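Local coordinates for protein rubber oxygenase (Streptomyces sp., PDB 5O1L) that cleaves the double bonds of poly(cis-1,4-isoprene) rubber oxidatively with O2, using a non-covalently bound b-type heme, to give oligo-isoprenoids with keto and aldehyde ends, at residues Val229-Leu234 against His259-Ser264; Phe326-Leu331 against Val346-Ile351; Leu358-Phe361 against Leu365-Leu368. All coordinates share one frame; numbering follows the deposited sequence.

Interaction 1 (Val229-Leu234 against His259-Ser264)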
loop_
_atom_site.group_PDB
_atom_site.type_symbol
_atom_site.label_atom_id
_atom_site.label_comp_id
_atom_site.label_asym_id
_atom_site.label_seq_id
_atom_site.Cartn_x
_atom_site.Cartn_y
_atom_site.Cartn_z
ATOM N N VAL A 229 3.167 -0.598 -9.509
ATOM C CA VAL A 229 4.260 -1.302 -8.852
ATOM C C VAL A 229 4.016 -1.442 -7.384
ATOM O O VAL A 229 4.157 -2.522 -6.768
ATOM C CB VAL A 229 5.625 -0.623 -9.193
ATOM C CG1 VAL A 229 6.710 -1.215 -8.317
ATOM C CG2 VAL A 229 5.944 -0.768 -10.644
ATOM N N THR A 230 3.726 -0.334 -6.720
ATOM C CA THR A 230 3.427 -0.284 -5.309
ATOM C C THR A 230 2.192 -1.194 -5.004
ATOM O O THR A 230 2.152 -1.959 -4.015
ATOM C CB THR A 230 3.328 1.158 -4.824
ATOM O OG1 THR A 230 4.676 1.657 -4.878
ATOM C CG2 THR A 230 2.807 1.172 -3.425
ATOM N N TRP A 231 1.173 -1.120 -5.873
ATOM C CA TRP A 231 0.009 -1.988 -5.692
ATOM C C TRP A 231 0.406 -3.497 -5.647
ATOM O O TRP A 231 -0.093 -4.261 -4.820
ATOM C CB TRP A 231 -0.942 -1.720 -6.869
ATOM C CG TRP A 231 -2.291 -2.325 -6.807
ATOM C CD1 TRP A 231 -3.452 -1.704 -6.411
ATOM C CD2 TRP A 231 -2.721 -3.604 -7.266
ATOM N NE1 TRP A 231 -4.546 -2.522 -6.577
ATOM C CE2 TRP A 231 -4.116 -3.721 -7.078
ATOM C CE3 TRP A 231 -2.072 -4.716 -7.777
ATOM C CZ2 TRP A 231 -4.837 -4.823 -7.494
ATOM C CZ3 TRP A 231 -2.794 -5.823 -8.159
ATOM C CH2 TRP A 231 -4.142 -5.901 -7.980
ATOM N N HIS A 232 1.341 -3.902 -6.517
ATOM C CA HIS A 232 1.803 -5.287 -6.531
ATOM C C HIS A 232 2.562 -5.651 -5.268
ATOM O O HIS A 232 2.500 -6.799 -4.842
ATOM C CB HIS A 232 2.624 -5.541 -7.755
ATOM C CG HIS A 232 1.765 -5.709 -8.960
ATOM N ND1 HIS A 232 0.807 -6.666 -9.101
ATOM C CD2 HIS A 232 1.712 -4.968 -10.105
ATOM C CE1 HIS A 232 0.216 -6.518 -10.280
ATOM N NE2 HIS A 232 0.772 -5.510 -10.912
ATOM N N SER A 233 3.211 -4.674 -4.648
ATOM C CA SER A 233 3.934 -4.879 -3.365
ATOM C C SER A 233 2.971 -5.043 -2.210
ATOM O O SER A 233 3.409 -5.542 -1.174
ATOM C CB SER A 233 4.901 -3.750 -3.094
ATOM O OG SER A 233 4.296 -2.621 -2.540
ATOM N N LEU A 234 1.717 -4.734 -2.425
ATOM C CA LEU A 234 0.637 -4.834 -1.466
ATOM C C LEU A 234 -0.253 -5.971 -1.815
ATOM O O LEU A 234 0.010 -7.086 -1.359
ATOM C CB LEU A 234 -0.147 -3.489 -1.428
ATOM C CG LEU A 234 0.670 -2.373 -0.794
ATOM C CD1 LEU A 234 0.139 -0.993 -1.187
ATOM C CD2 LEU A 234 0.632 -2.526 0.718
ATOM N N HIS A 259 -10.947 -7.729 -5.637
ATOM C CA HIS A 259 -11.941 -6.681 -5.944
ATOM C C HIS A 259 -11.752 -5.465 -5.089
ATOM O O HIS A 259 -11.805 -4.332 -5.585
ATOM C CB HIS A 259 -13.342 -7.241 -5.878
ATOM C CG HIS A 259 -14.380 -6.342 -6.454
ATOM N ND1 HIS A 259 -14.385 -6.033 -7.802
ATOM C CD2 HIS A 259 -15.396 -5.656 -5.910
ATOM C CE1 HIS A 259 -15.399 -5.175 -8.029
ATOM N NE2 HIS A 259 -16.039 -4.974 -6.929
ATOM N N VAL A 260 -11.549 -5.659 -3.793
ATOM C CA VAL A 260 -11.232 -4.493 -2.929
ATOM C C VAL A 260 -10.060 -3.726 -3.470
ATOM O O VAL A 260 -10.095 -2.473 -3.518
ATOM C CB VAL A 260 -10.995 -4.951 -1.489
ATOM C CG1 VAL A 260 -10.445 -3.830 -0.626
ATOM C CG2 VAL A 260 -12.194 -5.552 -0.842
ATOM N N TRP A 261 -8.986 -4.378 -3.833
ATOM C CA TRP A 261 -7.792 -3.742 -4.365
ATOM C C TRP A 261 -7.995 -3.141 -5.722
ATOM O O TRP A 261 -7.428 -2.099 -6.046
ATOM C CB TRP A 261 -6.564 -4.659 -4.243
ATOM C CG TRP A 261 -6.082 -4.723 -2.860
ATOM C CD1 TRP A 261 -6.435 -5.544 -1.843
ATOM C CD2 TRP A 261 -5.167 -3.743 -2.295
ATOM N NE1 TRP A 261 -5.784 -5.139 -0.678
ATOM C CE2 TRP A 261 -4.978 -4.090 -0.956
ATOM C CE3 TRP A 261 -4.504 -2.679 -2.817
ATOM C CZ2 TRP A 261 -4.130 -3.353 -0.110
ATOM C CZ3 TRP A 261 -3.632 -1.979 -2.027
ATOM C CH2 TRP A 261 -3.497 -2.302 -0.663
ATOM N N GLN A 262 -8.847 -3.705 -6.562
ATOM C CA GLN A 262 -9.146 -3.125 -7.864
ATOM C C GLN A 262 -9.923 -1.805 -7.682
ATOM O O GLN A 262 -9.560 -0.804 -8.288
ATOM C CB GLN A 262 -9.965 -4.104 -8.719
ATOM C CG GLN A 262 -9.266 -5.368 -9.220
ATOM C CD GLN A 262 -10.232 -6.374 -9.754
ATOM O OE1 GLN A 262 -11.356 -6.546 -9.269
ATOM N NE2 GLN A 262 -9.756 -7.051 -10.806
ATOM N N VAL A 263 -10.983 -1.834 -6.869
ATOM C CA VAL A 263 -11.759 -0.652 -6.667
ATOM C C VAL A 263 -10.871 0.399 -6.022
ATOM O O VAL A 263 -10.909 1.562 -6.405
ATOM C CB VAL A 263 -12.961 -0.960 -5.806
ATOM C CG1 VAL A 263 -13.637 0.325 -5.276
ATOM C CG2 VAL A 263 -13.962 -1.861 -6.537
ATOM N N SER A 264 -10.015 -0.020 -5.084
ATOM C CA SER A 264 -9.173 0.987 -4.411
ATOM C C SER A 264 -8.197 1.619 -5.368
ATOM O O SER A 264 -7.961 2.828 -5.295
ATOM C CB SER A 264 -8.458 0.358 -3.255
ATOM O OG SER A 264 -9.365 -0.122 -2.257
#
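The indole nitrogen of Trp-231 reaches across to the neighbouring helix and gives its hydrogen to a backbone oxygen: NE1 lies 3.0 Å from O of Trp-261. The bond is nearly straight, 171° at the hydrogen, and the oxygen sits in the plane of the Trp-231 ring. Seen from the acceptor the approach is less regular, because the donor stands well above the carbonyl plane rather than on a lone pair. Trp-231 gets there with CG anti to the backbone N (chi1 -171°), which carries the indole out from its helix until CZ2 runs up against CB of Trp-261 at 3.7 Å.

The same two residues also form an edge-to-face pair. The benzo edge of Trp-261 stands on the face of the pyrrole ring of Trp-231, with the planes at 85° and CE3 lying 3.8 Å from NE1 of Trp-231. The far end of the Trp-261 indole meets Leu-234, whose CB comes to 3.6 Å from CH2 and whose CD1 lies beside the same atom. The N-H of this second indole, at NE1 of Trp-261, is hydrogen-bonded to the hydroxyl of Tyr-134 on helix 127-142.

This is buried packing between two roughly antiparallel helices, 224-244 and 251-267, whose local axes are 11.7 Å apart, a spacing bridged by large aromatic side chains. Helix 224-244 borders the heme: Thr-230 touches the cofactor, and the side chain of Leu-234 comes within about 4 Å of both the heme and a bound imidazole. With O of Trp-261 and the Tyr-134 hydroxyl as acceptors, each indole N-H has a partner despite its burial, and the crossed rings together with the directional bond probably fix both indoles between helix 251-267 and the helix that borders the heme.

Interaction 2 (Phe326-Leu331 against Val346-Ile351)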
loop_
_atom_site.group_PDB
_atom_site.type_symbol
_atom_site.label_atom_id
_atom_site.label_comp_id
_atom_site.label_asym_id
_atom_site.label_seq_id
_atom_site.Cartn_x
_atom_site.Cartn_y
_atom_site.Cartn_z
ATOM N N PHE A 326 11.625 -12.738 11.070
ATOM C CA PHE A 326 10.316 -12.880 10.449
ATOM C C PHE A 326 10.244 -12.134 9.122
ATOM O O PHE A 326 9.646 -12.636 8.147
ATOM C CB PHE A 326 9.199 -12.447 11.397
ATOM C CG PHE A 326 7.831 -12.844 10.885
ATOM C CD1 PHE A 326 7.478 -14.167 10.929
ATOM C CD2 PHE A 326 7.004 -11.924 10.364
ATOM C CE1 PHE A 326 6.262 -14.591 10.480
ATOM C CE2 PHE A 326 5.760 -12.371 9.810
ATOM C CZ PHE A 326 5.475 -13.651 9.864
ATOM N N SER A 327 10.909 -10.981 9.038
ATOM C CA SER A 327 10.870 -10.239 7.779
ATOM C C SER A 327 11.695 -10.948 6.674
ATOM O O SER A 327 11.336 -10.970 5.496
ATOM C CB SER A 327 11.361 -8.846 7.985
ATOM O OG SER A 327 10.521 -8.199 8.907
ATOM N N ARG A 328 12.812 -11.570 7.005
ATOM C CA ARG A 328 13.570 -12.325 6.077
ATOM C C ARG A 328 12.811 -13.536 5.640
ATOM O O ARG A 328 12.844 -13.899 4.469
ATOM C CB ARG A 328 14.944 -12.747 6.678
ATOM C CG ARG A 328 15.875 -11.570 6.766
ATOM C CD ARG A 328 17.214 -11.938 7.391
ATOM N NE ARG A 328 17.868 -12.846 6.533
ATOM C CZ ARG A 328 18.557 -12.531 5.423
ATOM N NH1 ARG A 328 18.890 -11.309 5.137
ATOM N NH2 ARG A 328 18.954 -13.508 4.632
ATOM N N TYR A 329 12.095 -14.191 6.537
ATOM C CA TYR A 329 11.274 -15.344 6.172
ATOM C C TYR A 329 10.178 -14.902 5.180
ATOM O O TYR A 329 9.872 -15.662 4.252
ATOM C CB TYR A 329 10.655 -15.860 7.456
ATOM C CG TYR A 329 9.579 -16.898 7.243
ATOM C CD1 TYR A 329 9.877 -18.114 6.733
ATOM C CD2 TYR A 329 8.270 -16.635 7.610
ATOM C CE1 TYR A 329 8.873 -19.036 6.515
ATOM C CE2 TYR A 329 7.281 -17.552 7.472
ATOM C CZ TYR A 329 7.571 -18.736 6.954
ATOM O OH TYR A 329 6.537 -19.663 6.778
ATOM N N THR A 330 9.606 -13.760 5.443
ATOM C CA THR A 330 8.475 -13.243 4.653
ATOM C C THR A 330 8.956 -12.782 3.301
ATOM O O THR A 330 8.351 -13.143 2.239
ATOM C CB THR A 330 7.823 -12.139 5.394
ATOM O OG1 THR A 330 7.239 -12.658 6.605
ATOM C CG2 THR A 330 6.734 -11.554 4.568
ATOM N N LEU A 331 10.041 -12.023 3.248
ATOM C CA LEU A 331 10.523 -11.455 1.986
ATOM C C LEU A 331 11.431 -12.379 1.188
ATOM O O LEU A 331 11.669 -12.114 -0.022
ATOM C CB LEU A 331 11.224 -10.140 2.236
ATOM C CG LEU A 331 10.234 -9.095 2.756
ATOM C CD1 LEU A 331 10.946 -7.950 3.413
ATOM C CD2 LEU A 331 9.320 -8.613 1.635
ATOM N N VAL A 346 19.163 -19.248 13.089
ATOM C CA VAL A 346 18.440 -20.120 14.036
ATOM C C VAL A 346 16.953 -19.760 14.079
ATOM O O VAL A 346 16.108 -20.647 13.834
ATOM C CB VAL A 346 19.027 -20.070 15.433
ATOM C CG1 VAL A 346 18.085 -20.648 16.533
ATOM C CG2 VAL A 346 20.365 -20.796 15.428
ATOM N N LEU A 347 16.598 -18.479 14.280
ATOM C CA LEU A 347 15.225 -18.133 14.310
ATOM C C LEU A 347 14.585 -18.300 12.963
ATOM O O LEU A 347 13.442 -18.733 12.912
ATOM C CB LEU A 347 15.059 -16.672 14.724
ATOM C CG LEU A 347 15.229 -16.378 16.223
ATOM C CD1 LEU A 347 15.400 -14.859 16.428
ATOM C CD2 LEU A 347 14.004 -16.866 17.030
ATOM N N GLU A 348 15.266 -18.019 11.887
ATOM C CA GLU A 348 14.643 -18.220 10.564
ATOM C C GLU A 348 14.306 -19.688 10.288
ATOM O O GLU A 348 13.259 -19.997 9.709
ATOM C CB GLU A 348 15.546 -17.710 9.481
ATOM C CG GLU A 348 15.655 -16.184 9.363
ATOM C CD GLU A 348 16.763 -15.724 8.381
ATOM O OE1 GLU A 348 17.852 -15.167 8.754
ATOM O OE2 GLU A 348 16.565 -15.850 7.119
ATOM N N ARG A 349 15.134 -20.605 10.731
ATOM C CA ARG A 349 14.853 -22.027 10.556
ATOM C C ARG A 349 13.723 -22.474 11.503
ATOM O O ARG A 349 12.878 -23.267 11.055
ATOM C CB ARG A 349 16.117 -22.843 10.842
ATOM C CG ARG A 349 15.890 -24.332 10.605
ATOM C CD ARG A 349 17.239 -25.067 10.609
ATOM N NE ARG A 349 18.042 -24.651 9.447
ATOM C CZ ARG A 349 19.154 -25.264 8.999
ATOM N NH1 ARG A 349 19.782 -24.802 7.921
ATOM N NH2 ARG A 349 19.642 -26.331 9.609
ATOM N N LEU A 350 13.648 -21.991 12.722
ATOM C CA LEU A 350 12.566 -22.291 13.616
ATOM C C LEU A 350 11.246 -21.810 12.965
ATOM O O LEU A 350 10.223 -22.509 13.027
ATOM C CB LEU A 350 12.707 -21.632 15.001
ATOM C CG LEU A 350 13.855 -22.135 15.897
ATOM C CD1 LEU A 350 13.854 -21.273 17.132
ATOM C CD2 LEU A 350 13.679 -23.618 16.237
ATOM N N ILE A 351 11.260 -20.598 12.454
ATOM C CA ILE A 351 10.057 -20.014 11.835
ATOM C C ILE A 351 9.667 -20.753 10.612
ATOM O O ILE A 351 8.476 -21.104 10.451
ATOM C CB ILE A 351 10.248 -18.504 11.528
ATOM C CG1 ILE A 351 10.398 -17.729 12.800
ATOM C CG2 ILE A 351 9.079 -17.961 10.698
ATOM C CD1 ILE A 351 10.895 -16.349 12.631
HETATM O O HOH W 1 17.815 -16.098 4.934
#
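A bend at chi3 (65°) turns the end of Arg-328 back toward Glu-348, whose chain runs extended beyond CG to meet it, while Ile-351, with CG2 anti to the backbone N, aims that methyl at Tyr-329. The salt bridge is made by NE of Arg-328, which lies 3.2 Å from OE1 of Glu-348 and makes a weak second bond to OE2. The groups do not meet flat: guanidinium and carboxylate planes are 62° apart, and NE approaches OE1 from above the carboxylate plane. A water bridges the pair, accepting from NH2 of Arg-328 at 2.8 Å and donating to OE2 of Glu-348. NH1 has its own salt bridge, to Asp-337, and OE1 of Glu-348 also accepts from the backbone N of Gln-344.

Beside the charges the contact turns apolar. CG2 of Ile-351 makes a CH-pi contact over the face of the Tyr-329 ring, 3.6 Å from its centroid. The same methyl lies 4.1 Å from CD1 of Phe-326. The local axes of the two helix segments run at 55° to each other, and Leu-378 of helix 373-393 covers Phe-326 and Ile-351. With two carboxylates around it, the buried Arg-328 is likely to stay charged; one ion pair ties helix 320-331 to helix 345-362 and the other ties it to helix 333-339.

Interaction 3 (Leu358-Phe361 against Leu365-Leu368)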
loop_
_atom_site.group_PDB
_atom_site.type_symbol
_atom_site.label_atom_id
_atom_site.label_comp_id
_atom_site.label_asym_id
_atom_site.label_seq_id
_atom_site.Cartn_x
_atom_site.Cartn_y
_atom_site.Cartn_z
ATOM N N LEU A 358 1.622 -23.216 13.097
ATOM C CA LEU A 358 0.789 -22.257 13.846
ATOM C C LEU A 358 -0.365 -21.846 12.956
ATOM O O LEU A 358 -1.490 -21.744 13.399
ATOM C CB LEU A 358 1.589 -21.052 14.224
ATOM C CG LEU A 358 2.140 -21.103 15.654
ATOM C CD1 LEU A 358 3.223 -22.098 15.755
ATOM C CD2 LEU A 358 2.598 -19.739 16.185
ATOM N N VAL A 359 -0.082 -21.600 11.661
ATOM C CA VAL A 359 -1.148 -21.199 10.767
ATOM C C VAL A 359 -2.203 -22.304 10.672
ATOM O O VAL A 359 -3.413 -22.051 10.768
ATOM C CB VAL A 359 -0.570 -20.826 9.382
ATOM C CG1 VAL A 359 -1.710 -20.578 8.411
ATOM C CG2 VAL A 359 0.326 -19.561 9.560
ATOM N N ALA A 360 -1.762 -23.553 10.441
ATOM C CA ALA A 360 -2.720 -24.635 10.375
ATOM C C ALA A 360 -3.543 -24.798 11.622
ATOM O O ALA A 360 -4.708 -25.109 11.586
ATOM C CB ALA A 360 -2.017 -25.923 10.035
ATOM N N PHE A 361 -2.911 -24.603 12.775
ATOM C CA PHE A 361 -3.658 -24.655 14.045
ATOM C C PHE A 361 -4.717 -23.539 14.086
ATOM O O PHE A 361 -5.865 -23.758 14.462
ATOM C CB PHE A 361 -2.681 -24.493 15.218
ATOM C CG PHE A 361 -3.352 -24.371 16.537
ATOM C CD1 PHE A 361 -4.061 -25.435 17.017
ATOM C CD2 PHE A 361 -3.234 -23.207 17.270
ATOM C CE1 PHE A 361 -4.724 -25.341 18.230
ATOM C CE2 PHE A 361 -3.831 -23.124 18.529
ATOM C CZ PHE A 361 -4.602 -24.144 18.957
ATOM N N LEU A 365 -7.132 -26.774 11.444
ATOM C CA LEU A 365 -6.853 -27.950 10.694
ATOM C C LEU A 365 -6.087 -29.020 11.434
ATOM O O LEU A 365 -6.091 -30.183 10.973
ATOM C CB LEU A 365 -5.996 -27.578 9.450
ATOM C CG LEU A 365 -6.661 -26.603 8.504
ATOM C CD1 LEU A 365 -5.639 -26.206 7.426
ATOM C CD2 LEU A 365 -7.900 -27.190 7.929
ATOM N N ILE A 366 -5.360 -28.656 12.468
ATOM C CA ILE A 366 -4.580 -29.604 13.249
ATOM C C ILE A 366 -4.746 -29.344 14.701
ATOM O O ILE A 366 -5.034 -28.211 15.122
ATOM C CB ILE A 366 -3.061 -29.593 12.874
ATOM C CG1 ILE A 366 -2.396 -28.215 13.193
ATOM C CG2 ILE A 366 -2.859 -29.949 11.418
ATOM C CD1 ILE A 366 -0.946 -28.157 13.040
ATOM N N PRO A 367 -4.467 -30.359 15.553
ATOM C CA PRO A 367 -4.415 -30.090 16.957
ATOM C C PRO A 367 -3.235 -29.170 17.304
ATOM O O PRO A 367 -2.309 -28.991 16.538
ATOM C CB PRO A 367 -4.132 -31.458 17.574
ATOM C CG PRO A 367 -4.082 -32.453 16.521
ATOM C CD PRO A 367 -4.266 -31.766 15.211
ATOM N N LEU A 368 -3.268 -28.593 18.486
ATOM C CA LEU A 368 -2.226 -27.761 18.981
ATOM C C LEU A 368 -0.818 -28.377 18.801
ATOM O O LEU A 368 -0.558 -29.473 19.345
ATOM C CB LEU A 368 -2.473 -27.549 20.475
ATOM C CG LEU A 368 -1.426 -26.692 21.148
ATOM C CD1 LEU A 368 -1.625 -25.296 20.806
ATOM C CD2 LEU A 368 -1.426 -26.950 22.654
HETATM O O HOH W 2 -6.837 -26.355 15.115
#
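One face of the Phe-361 ring carries a methyl of Leu-368, and one edge meets the carbonyl oxygen of Ile-366. The methyl, CD1 of Leu-368, makes a CH-pi contact 4.0 Å from the ring centroid and 23° off the normal, offset toward the CE2-CZ rim. On the same face as that methyl, over the CD1-CE1 rim, CA of Leu-368 comes to 3.6 Å from CE1 of Phe-361. At the edge, O of Ile-366 lies in the ring plane, 3.5 Å from CD1 of Phe-361.

Next to the ring the chain turns off the end of helix 345-362. N of Leu-365 gives its hydrogen to O of Ala-360 at 2.9 Å, almost in line with the carbonyl bond. This 6→1 bond, joined by an apolar touch of 4.3 Å between CB of Ala-360 and CB of Leu-365, is consistent with a Schellman-type cap that ends the helix and lets the loop double back along it. Ile-366 then holds CG1 between its backbone N and carbonyl carbon (chi1 64°), which lays CD1 3.9 Å from CB of Ala-360. With the Phe-361 ring cut back to an alanine, the Leu-368 methyl would probably lose the face it rests on and a gap would open between helix end and loop, letting residues 366-368 shift.

Leu-368 also touches Trp-376 of helix 373-393, and Phe-361 touches Pro-369. A water spans helix and loop, donating to O of Phe-361 at 2.8 Å and to O of Ile-366 at 2.6 Å.

Interaction 1 sits near the centre of the chain beside the heme, interaction 2 is a buried helix crossing farther out, and interaction 3 is a surface turn. Interactions 2 and 3 share helix 345-362: one packs its first part against helix 320-331, the other ties down its end, with their centres about 19 Å apart. Interaction 1 uses a different helix pair, and none of the three contacts touches another. The chemistry changes with place: large aromatic rings and one neutral bond from an indole N-H to a backbone oxygen at the core, an ion pair beside apolar packing in interaction 2, and at the surface a backbone bond, a bridging water and aliphatic groups packed against one aromatic ring.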